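Local structure of peptidoglycan synthetase penicillin-binding protein 3 (Bifidobacterium adolescentis, 4YE5) at residues G33-T38 against V215-D220; S46-T51 against A142-E147; S467-Y472 against M483-G488. The protein probably binds penicillin and, like other members of the transpeptidase family, probably cross-links peptidoglycan strands in cell-wall synthesis. All blocks are in the same frame, centred on the assembly; numbering follows the deposited sequence.

Interaction 1 of 3, residues G33-T38 against V215-D220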
loop_
_atom_site.group_PDB
_atom_site.type_symbol
_atom_site.label_atom_id
_atom_site.label_comp_id
_atom_site.label_asym_id
_atom_site.label_seq_id
_atom_site.Cartn_x
_atom_site.Cartn_y
_atom_site.Cartn_z
ATOM N N GLY A 33 9.617 6.845 -12.868
ATOM C CA GLY A 33 8.602 5.970 -13.425
ATOM C C GLY A 33 7.195 6.251 -12.918
ATOM O O GLY A 33 6.996 7.020 -11.977
ATOM N N LYS A 34 6.212 5.646 -13.571
ATOM C CA LYS A 34 4.816 5.825 -13.183
ATOM C C LYS A 34 4.371 4.789 -12.147
ATOM O O LYS A 34 4.997 3.732 -11.977
ATOM C CB LYS A 34 3.877 5.729 -14.397
ATOM C CG LYS A 34 4.287 6.513 -15.642
ATOM C CD LYS A 34 3.180 6.426 -16.700
ATOM C CE LYS A 34 3.724 6.277 -18.124
ATOM N NZ LYS A 34 4.773 7.274 -18.488
ATOM N N ILE A 35 3.288 5.112 -11.458
ATOM C CA ILE A 35 2.557 4.127 -10.669
ATOM C C ILE A 35 1.196 3.956 -11.322
ATOM O O ILE A 35 0.530 4.942 -11.657
ATOM C CB ILE A 35 2.380 4.563 -9.206
ATOM C CG1 ILE A 35 3.750 4.717 -8.533
ATOM C CG2 ILE A 35 1.507 3.508 -8.446
ATOM C CD1 ILE A 35 3.740 5.540 -7.238
HETATM N N MSE A 36 0.796 2.705 -11.520
HETATM C CA MSE A 36 -0.456 2.391 -12.198
HETATM C C MSE A 36 -1.267 1.403 -11.381
HETATM O O MSE A 36 -0.705 0.674 -10.570
HETATM C CB MSE A 36 -0.146 1.775 -13.568
HETATM C CG MSE A 36 0.488 2.768 -14.533
HETATM SE SE MSE A 36 1.095 1.871 -16.145
HETATM C CE MSE A 36 2.464 0.716 -15.375
ATOM N N ASP A 37 -2.583 1.367 -11.585
ATOM C CA ASP A 37 -3.392 0.375 -10.881
ATOM C C ASP A 37 -3.292 -0.940 -11.657
ATOM O O ASP A 37 -2.609 -1.017 -12.696
ATOM C CB ASP A 37 -4.859 0.846 -10.670
ATOM C CG ASP A 37 -5.815 0.487 -11.836
ATOM O OD1 ASP A 37 -5.368 0.264 -12.984
ATOM O OD2 ASP A 37 -7.052 0.428 -11.592
ATOM N N THR A 38 -3.999 -1.950 -11.170
ATOM C CA THR A 38 -3.938 -3.294 -11.726
ATOM C C THR A 38 -4.265 -3.371 -13.228
ATOM O O THR A 38 -3.816 -4.288 -13.901
ATOM C CB THR A 38 -4.834 -4.262 -10.923
ATOM O OG1 THR A 38 -4.466 -5.617 -11.205
ATOM C CG2 THR A 38 -6.306 -4.046 -11.257
ATOM N N VAL A 215 5.557 0.932 -12.070
ATOM C CA VAL A 215 5.086 -0.021 -11.080
ATOM C C VAL A 215 3.578 -0.186 -11.225
ATOM O O VAL A 215 2.829 0.803 -11.220
ATOM C CB VAL A 215 5.416 0.480 -9.652
ATOM C CG1 VAL A 215 4.673 -0.339 -8.606
ATOM C CG2 VAL A 215 6.923 0.438 -9.406
ATOM N N THR A 216 3.136 -1.429 -11.368
ATOM C CA THR A 216 1.710 -1.753 -11.418
ATOM C C THR A 216 1.261 -2.385 -10.099
ATOM O O THR A 216 1.843 -3.384 -9.660
ATOM C CB THR A 216 1.433 -2.736 -12.581
ATOM O OG1 THR A 216 1.699 -2.082 -13.832
ATOM C CG2 THR A 216 -0.013 -3.218 -12.564
ATOM N N LEU A 217 0.235 -1.800 -9.473
ATOM C CA LEU A 217 -0.291 -2.279 -8.188
ATOM C C LEU A 217 -1.316 -3.378 -8.430
ATOM O O LEU A 217 -1.863 -3.473 -9.522
ATOM C CB LEU A 217 -0.989 -1.125 -7.432
ATOM C CG LEU A 217 -0.173 0.167 -7.254
ATOM C CD1 LEU A 217 -0.969 1.160 -6.347
ATOM C CD2 LEU A 217 1.157 -0.210 -6.632
ATOM N N THR A 218 -1.584 -4.192 -7.412
ATOM C CA THR A 218 -2.733 -5.090 -7.456
ATOM C C THR A 218 -4.043 -4.328 -7.174
ATOM O O THR A 218 -5.132 -4.850 -7.423
ATOM C CB THR A 218 -2.603 -6.194 -6.413
ATOM O OG1 THR A 218 -2.516 -5.592 -5.119
ATOM C CG2 THR A 218 -1.335 -7.067 -6.681
ATOM N N ILE A 219 -3.924 -3.113 -6.638
ATOM C CA ILE A 219 -5.095 -2.294 -6.324
ATOM C C ILE A 219 -5.884 -1.994 -7.595
ATOM O O ILE A 219 -5.309 -1.632 -8.618
ATOM C CB ILE A 219 -4.696 -0.939 -5.692
ATOM C CG1 ILE A 219 -3.914 -1.141 -4.393
ATOM C CG2 ILE A 219 -5.935 -0.036 -5.471
ATOM C CD1 ILE A 219 -4.770 -1.637 -3.206
ATOM N N ASP A 220 -7.201 -2.143 -7.516
ATOM C CA ASP A 220 -8.107 -1.757 -8.604
ATOM C C ASP A 220 -8.744 -0.422 -8.246
ATOM O O ASP A 220 -9.379 -0.299 -7.203
ATOM C CB ASP A 220 -9.225 -2.792 -8.757
ATOM C CG ASP A 220 -10.158 -2.479 -9.918
ATOM O OD1 ASP A 220 -11.041 -1.612 -9.746
ATOM O OD2 ASP A 220 -10.006 -3.096 -11.000
HETATM O O HOH W 1 -5.582 -6.990 -9.000
#

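Interaction 2 of 3, residues S46-T51 against A142-E147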
loop_
_atom_site.group_PDB
_atom_site.type_symbol
_atom_site.label_atom_id
_atom_site.label_comp_id
_atom_site.label_asym_id
_atom_site.label_seq_id
_atom_site.Cartn_x
_atom_site.Cartn_y
_atom_site.Cartn_z
ATOM N N SER A 46 5.328 11.850 -13.430
ATOM C CA SER A 46 6.103 13.077 -13.374
ATOM C C SER A 46 5.979 13.866 -14.682
ATOM O O SER A 46 5.794 13.294 -15.753
ATOM C CB SER A 46 7.574 12.754 -13.068
ATOM O OG SER A 46 7.709 12.140 -11.792
ATOM N N VAL A 47 6.072 15.184 -14.576
ATOM C CA VAL A 47 6.011 16.075 -15.730
ATOM C C VAL A 47 7.429 16.334 -16.216
ATOM O O VAL A 47 8.260 16.833 -15.455
ATOM C CB VAL A 47 5.407 17.441 -15.328
ATOM C CG1 VAL A 47 5.130 18.292 -16.564
ATOM C CG2 VAL A 47 4.127 17.240 -14.509
ATOM N N GLU A 48 7.718 15.993 -17.468
ATOM C CA GLU A 48 9.042 16.263 -18.018
ATOM C C GLU A 48 9.189 17.713 -18.470
ATOM O O GLU A 48 8.812 18.057 -19.584
ATOM C CB GLU A 48 9.383 15.310 -19.172
ATOM C CG GLU A 48 10.858 15.409 -19.582
ATOM C CD GLU A 48 11.165 14.750 -20.920
ATOM O OE1 GLU A 48 10.281 14.061 -21.462
ATOM O OE2 GLU A 48 12.295 14.930 -21.435
ATOM N N ARG A 49 9.725 18.555 -17.589
ATOM C CA ARG A 49 10.082 19.935 -17.917
ATOM C C ARG A 49 11.492 20.176 -17.381
ATOM O O ARG A 49 12.001 19.380 -16.579
ATOM C CB ARG A 49 9.117 20.933 -17.268
ATOM C CG ARG A 49 7.647 20.635 -17.502
ATOM C CD ARG A 49 7.258 20.742 -18.970
ATOM N NE ARG A 49 7.114 22.133 -19.385
ATOM C CZ ARG A 49 6.258 22.549 -20.312
ATOM N NH1 ARG A 49 5.468 21.674 -20.927
ATOM N NH2 ARG A 49 6.191 23.839 -20.621
ATOM N N TYR A 50 12.114 21.275 -17.803
ATOM C CA TYR A 50 13.515 21.527 -17.469
ATOM C C TYR A 50 13.778 22.955 -17.044
ATOM O O TYR A 50 13.131 23.892 -17.513
ATOM C CB TYR A 50 14.405 21.189 -18.665
ATOM C CG TYR A 50 14.374 19.733 -19.026
ATOM C CD1 TYR A 50 15.214 18.833 -18.389
ATOM C CD2 TYR A 50 13.505 19.250 -19.993
ATOM C CE1 TYR A 50 15.194 17.495 -18.698
ATOM C CE2 TYR A 50 13.477 17.891 -20.315
ATOM C CZ TYR A 50 14.330 17.021 -19.660
ATOM O OH TYR A 50 14.339 15.665 -19.959
ATOM N N THR A 51 14.735 23.128 -16.143
ATOM C CA THR A 51 15.288 24.457 -15.935
ATOM C C THR A 51 16.607 24.531 -16.703
ATOM O O THR A 51 17.454 23.638 -16.577
ATOM C CB THR A 51 15.507 24.761 -14.442
ATOM O OG1 THR A 51 14.263 24.610 -13.742
ATOM C CG2 THR A 51 15.981 26.183 -14.263
ATOM N N ALA A 142 20.580 21.390 -18.794
ATOM C CA ALA A 142 19.182 21.285 -18.413
ATOM C C ALA A 142 19.028 20.537 -17.088
ATOM O O ALA A 142 19.601 19.466 -16.902
ATOM C CB ALA A 142 18.423 20.568 -19.506
ATOM N N GLU A 143 18.244 21.100 -16.170
ATOM C CA GLU A 143 17.923 20.405 -14.925
ATOM C C GLU A 143 16.462 19.956 -14.939
ATOM O O GLU A 143 15.559 20.781 -14.992
ATOM C CB GLU A 143 18.224 21.280 -13.695
ATOM C CG GLU A 143 19.680 21.175 -13.224
ATOM C CD GLU A 143 20.023 22.079 -12.031
ATOM O OE1 GLU A 143 19.191 22.939 -11.654
ATOM O OE2 GLU A 143 21.144 21.924 -11.480
ATOM N N LEU A 144 16.251 18.643 -14.924
ATOM C CA LEU A 144 14.914 18.053 -14.968
ATOM C C LEU A 144 14.091 18.414 -13.726
ATOM O O LEU A 144 14.566 18.269 -12.605
ATOM C CB LEU A 144 15.028 16.535 -15.102
ATOM C CG LEU A 144 13.724 15.750 -14.982
ATOM C CD1 LEU A 144 12.857 15.984 -16.205
ATOM C CD2 LEU A 144 14.008 14.252 -14.782
ATOM N N SER A 145 12.871 18.902 -13.931
ATOM C CA SER A 145 12.021 19.306 -12.814
ATOM C C SER A 145 11.401 18.054 -12.199
ATOM O O SER A 145 11.339 16.999 -12.840
ATOM C CB SER A 145 10.888 20.238 -13.262
ATOM O OG SER A 145 9.638 19.651 -12.840
ATOM N N ASN A 146 10.911 18.164 -10.970
ATOM C CA ASN A 146 10.414 16.960 -10.287
ATOM C C ASN A 146 8.948 16.984 -9.921
ATOM O O ASN A 146 8.510 16.238 -9.029
ATOM C CB ASN A 146 11.245 16.655 -9.048
ATOM C CG ASN A 146 12.684 16.356 -9.386
ATOM O OD1 ASN A 146 13.002 15.291 -9.914
ATOM N ND2 ASN A 146 13.564 17.304 -9.097
ATOM N N GLU A 147 8.186 17.824 -10.610
ATOM C CA GLU A 147 6.750 17.875 -10.385
ATOM C C GLU A 147 6.117 16.484 -10.550
ATOM O O GLU A 147 6.365 15.792 -11.540
ATOM C CB GLU A 147 6.080 18.874 -11.328
ATOM C CG GLU A 147 4.587 19.077 -10.999
ATOM C CD GLU A 147 3.930 20.161 -11.852
ATOM O OE1 GLU A 147 4.336 20.343 -13.023
ATOM O OE2 GLU A 147 3.005 20.828 -11.344
HETATM O O HOH W 2 8.907 13.318 -9.740
HETATM O O HOH W 3 10.103 14.966 -14.210
#

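Interaction 3 of 3, residues S467-Y472 against M483-G488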
loop_
_atom_site.group_PDB
_atom_site.type_symbol
_atom_site.label_atom_id
_atom_site.label_comp_id
_atom_site.label_asym_id
_atom_site.label_seq_id
_atom_site.Cartn_x
_atom_site.Cartn_y
_atom_site.Cartn_z
ATOM N N SER A 467 -22.337 -20.357 9.582
ATOM C CA SER A 467 -23.340 -20.310 10.652
ATOM C C SER A 467 -23.185 -19.010 11.454
ATOM O O SER A 467 -24.178 -18.387 11.838
ATOM C CB SER A 467 -23.244 -21.533 11.579
ATOM O OG SER A 467 -23.563 -22.717 10.868
ATOM N N SER A 468 -21.946 -18.581 11.679
ATOM C CA SER A 468 -21.709 -17.313 12.386
ATOM C C SER A 468 -22.299 -16.113 11.608
ATOM O O SER A 468 -22.872 -15.221 12.211
ATOM C CB SER A 468 -20.201 -17.088 12.661
ATOM O OG SER A 468 -19.655 -18.158 13.454
ATOM N N ALA A 469 -22.161 -16.100 10.278
ATOM C CA ALA A 469 -22.751 -15.028 9.446
ATOM C C ALA A 469 -24.287 -15.039 9.511
ATOM O O ALA A 469 -24.933 -13.997 9.628
ATOM C CB ALA A 469 -22.306 -15.165 7.980
ATOM N N GLU A 470 -24.869 -16.221 9.422
ATOM C CA GLU A 470 -26.325 -16.341 9.474
ATOM C C GLU A 470 -26.893 -15.836 10.799
ATOM O O GLU A 470 -28.035 -15.396 10.861
ATOM C CB GLU A 470 -26.756 -17.787 9.239
ATOM C CG GLU A 470 -26.523 -18.250 7.817
ATOM C CD GLU A 470 -27.053 -19.651 7.586
ATOM O OE1 GLU A 470 -27.558 -20.248 8.562
ATOM O OE2 GLU A 470 -26.954 -20.154 6.442
ATOM N N HIS A 471 -26.092 -15.891 11.853
ATOM C CA HIS A 471 -26.499 -15.335 13.144
ATOM C C HIS A 471 -26.908 -13.843 13.045
ATOM O O HIS A 471 -27.727 -13.372 13.830
ATOM C CB HIS A 471 -25.371 -15.530 14.169
ATOM C CG HIS A 471 -25.775 -15.224 15.575
ATOM N ND1 HIS A 471 -26.462 -16.124 16.362
ATOM C CD2 HIS A 471 -25.593 -14.118 16.336
ATOM C CE1 HIS A 471 -26.680 -15.587 17.551
ATOM N NE2 HIS A 471 -26.162 -14.373 17.563
ATOM N N TYR A 472 -26.342 -13.125 12.074
ATOM C CA TYR A 472 -26.612 -11.691 11.873
ATOM C C TYR A 472 -27.378 -11.384 10.581
ATOM O O TYR A 472 -27.416 -10.238 10.136
ATOM C CB TYR A 472 -25.290 -10.887 11.905
ATOM C CG TYR A 472 -24.604 -11.037 13.251
ATOM C CD1 TYR A 472 -25.262 -10.669 14.412
ATOM C CD2 TYR A 472 -23.330 -11.588 13.360
ATOM C CE1 TYR A 472 -24.672 -10.801 15.645
ATOM C CE2 TYR A 472 -22.727 -11.732 14.598
ATOM C CZ TYR A 472 -23.407 -11.349 15.732
ATOM O OH TYR A 472 -22.836 -11.496 16.968
HETATM N N MSE A 483 -22.431 -16.029 2.862
HETATM C CA MSE A 483 -21.232 -15.442 3.471
HETATM C C MSE A 483 -20.750 -16.289 4.631
HETATM O O MSE A 483 -21.549 -16.897 5.338
HETATM C CB MSE A 483 -21.518 -14.029 4.026
HETATM C CG MSE A 483 -21.656 -12.934 2.948
HETATM SE SE MSE A 483 -21.994 -11.156 3.710
HETATM C CE MSE A 483 -23.824 -11.399 4.148
ATOM N N ALA A 484 -19.439 -16.304 4.836
ATOM C CA ALA A 484 -18.862 -16.910 6.026
ATOM C C ALA A 484 -18.141 -15.764 6.707
ATOM O O ALA A 484 -17.267 -15.137 6.102
ATOM C CB ALA A 484 -17.879 -17.998 5.665
ATOM N N ALA A 485 -18.498 -15.482 7.953
ATOM C CA ALA A 485 -17.959 -14.278 8.578
ATOM C C ALA A 485 -17.864 -14.394 10.078
ATOM O O ALA A 485 -18.527 -15.230 10.674
ATOM C CB ALA A 485 -18.846 -13.077 8.214
ATOM N N LYS A 486 -17.076 -13.515 10.687
ATOM C CA LYS A 486 -17.065 -13.377 12.137
ATOM C C LYS A 486 -17.037 -11.910 12.517
ATOM O O LYS A 486 -16.405 -11.111 11.832
ATOM C CB LYS A 486 -15.839 -14.077 12.765
ATOM C CG LYS A 486 -16.126 -15.479 13.319
ATOM C CD LYS A 486 -17.157 -15.519 14.458
ATOM C CE LYS A 486 -16.549 -15.017 15.755
ATOM N NZ LYS A 486 -17.562 -14.638 16.780
ATOM N N SER A 487 -17.690 -11.571 13.629
ATOM C CA SER A 487 -17.631 -10.225 14.195
ATOM C C SER A 487 -16.832 -10.187 15.490
ATOM O O SER A 487 -16.648 -11.219 16.146
ATOM C CB SER A 487 -19.038 -9.749 14.538
ATOM O OG SER A 487 -19.595 -10.600 15.527
ATOM N N GLY A 488 -16.394 -8.985 15.880
ATOM C CA GLY A 488 -15.748 -8.789 17.166
ATOM C C GLY A 488 -15.813 -7.332 17.616
ATOM O O GLY A 488 -16.228 -6.466 16.852
#

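Interaction 1 of 3, residues G33-T38 against V215-D220
A short parallel strand pairing inside a mixed sheet sets Ile35 beside Val215 and Met36 beside Thr216. Three backbone hydrogen bonds stitch it together. Lys34 O accepts from Val215 N, and Leu217 N donates to Met36 O. Between them, Met36 N donates to Val215 O (2.8 Å). Beyond the strands the two chains stay joined, because Thr38 N donates to Ile219 O (2.9 Å).

On one face of the sheet, Ile35 CG2 packs on Leu217 CG at 3.9 Å. Ile173 of helix 172-176 packs on both residues, and the neighbouring strand 42-46 adds Ala44 against Ile35 and Leu43 against Leu217. On the other face, the chain of Met36, a selenomethionine, bends at its last torsion (chi3 -64°). This sets Met36 CE 3.3 Å from Thr216 OG1. The methyl group of Thr216, CG2, meets Asp37 O instead.

Asp37 lies just past the strand, with Asp37 CB 3.2 Å from Ile219 O. Its carboxylate grips backbone N-H groups: OD1 accepts from Asn39 and Ala41, and OD2 from Arg221, the first residue of helix 221-238. Asp220 is the N-cap of the same helix, and its OD1 accepts from Val223 N. A water joins Thr38 OG1 to Thr218 O, and Thr38 OG1 also bonds Lys431 NZ.

The two carboxylates come close, with Asp37 OD2 and Asp220 OD2 4.6 Å apart. Their like charges would repel. The backbone N-H groups and the positive end of the helix probably offset this and favour ionised forms of both.

Interaction 2 of 3, residues S46-T51 against A142-E147
Tyr50 and Leu144 form a non-hydrogen-bonded antiparallel pair, and the Tyr50 side chain runs over its partner strand. Tyr50 CB lies 3.9 Å from Glu143 O. CG, anti to the carbonyl carbon (chi1 -64°), comes near Ala142 CB. Next on the ring, Tyr50 CD1 meets Leu144 CA at 3.5 Å. Tyr50 CE1 touches both Leu144 CB and Leu144 CD1, each at 3.7 Å. CZ and OH also lie against Leu144 CD1. At the tip, Tyr50 OH donates to Glu48 OE2 (2.6 Å), approaching on the anti side of the carboxylate. Glu48 OE1 is salt-bridged to Arg31, so this carboxylate has a partner at each oxygen.

Thr51 and Glu143 form a hydrogen-bonded pair: Thr51 N donates to Glu143 O and Glu143 N to Thr51 O, the latter at 2.7 Å. Ser145 N donates to Arg49 O. Past the strand, Ser145 OG accepts from Glu147 N in an ST turn. A water bridges Val47 O and Ser145 O, while Val47 N donates to Glu147 O. Here the two side chains lie side by side, with Val47 CG2 3.4 Å from Glu147 OE1.

Strand 50-54 is the middle strand of a three-stranded antiparallel sheet. It lies between strand 140-144 and strand 117-123, to which Tyr50 is joined by a backbone hydrogen bond with Val123. Lys128 of helix 125-132 touches both Tyr50 and Ala142.

Interaction 3 of 3, residues S467-Y472 against M483-G488
Met483, a selenomethionine, meets Ala469 just before strand 484-492 begins. Met483 O lies 3.2 Å from Ala469 CB. Met483 CB is 4.2 Å from that methyl, Ala469 CB.

Ala484 turns its CB away from segment 467-472. That methyl packs on Leu462 and Met465, earlier in helix 455-470.

By CA atoms, Ala485 and Ala469 are the nearest pair of the two segments. Ala485 CB touches Ala469 CB at 4.0 Å, and Ala485 O lies 3.2 Å from Ser468 CB. Such small side chains let backbone come close to backbone. A backbone hydrogen bond also ties Ala485 to Met465.

Lys486 starts with its CB directed away from segment 467-472. A bend at chi2 (-62°) brings Lys486 CD 3.8 Å from Ser468 OG, and a further bend at chi3 turns CE. The Ser468 hydroxyl itself is bonded to Ala464 O. At the tip, Lys486 NZ bonds Ser287 OG and Leu339 O. Ser287 probably belongs to the SxxK motif of the family, and Lys486, Ser487 and Gly488 fit its K(T/S)G motif. One side of the contact is thus probably part of the active site.

Ser487 turns its CB toward segment 467-472. Ser487 OG lies 3.5 Å from Tyr472 CE2, approaching the ring obliquely. His471 CD2 lies over one face of that ring, offset toward the rim. Leu533 touches both Tyr472 and Ser487.

Strand 484-492 is one of the two edge strands of a five-stranded antiparallel sheet. Strand 501-510 pairs with it on one flank, through Ile509, Ser507 and Asp505. Helix 455-470 packs against it, and helix 335-340 reaches Ser468 through Leu339 and Glu340.

How the interactions relate
The three contacts are spread along an elongated chain. Interaction 2 is nested in sequence inside the loop closed by interaction 1, and their nearest atoms are about 5 Å apart. Arg148 links them: it bonds Gly33 O in one and Ser46 OG in the other. Interaction 3 follows in series, in the transpeptidase domain. Its centre is about 33 Å from that of interaction 1 and about 54 Å from that of interaction 2, which lies on the opposite side of the chain's centre. Of the three, interaction 3 holds Lys486, Ser487 and Gly488 of the probable active-site motif. Interactions 1 and 2 lie in other sheets, and the nearest atoms of interactions 1 and 3 are about 20 Å apart.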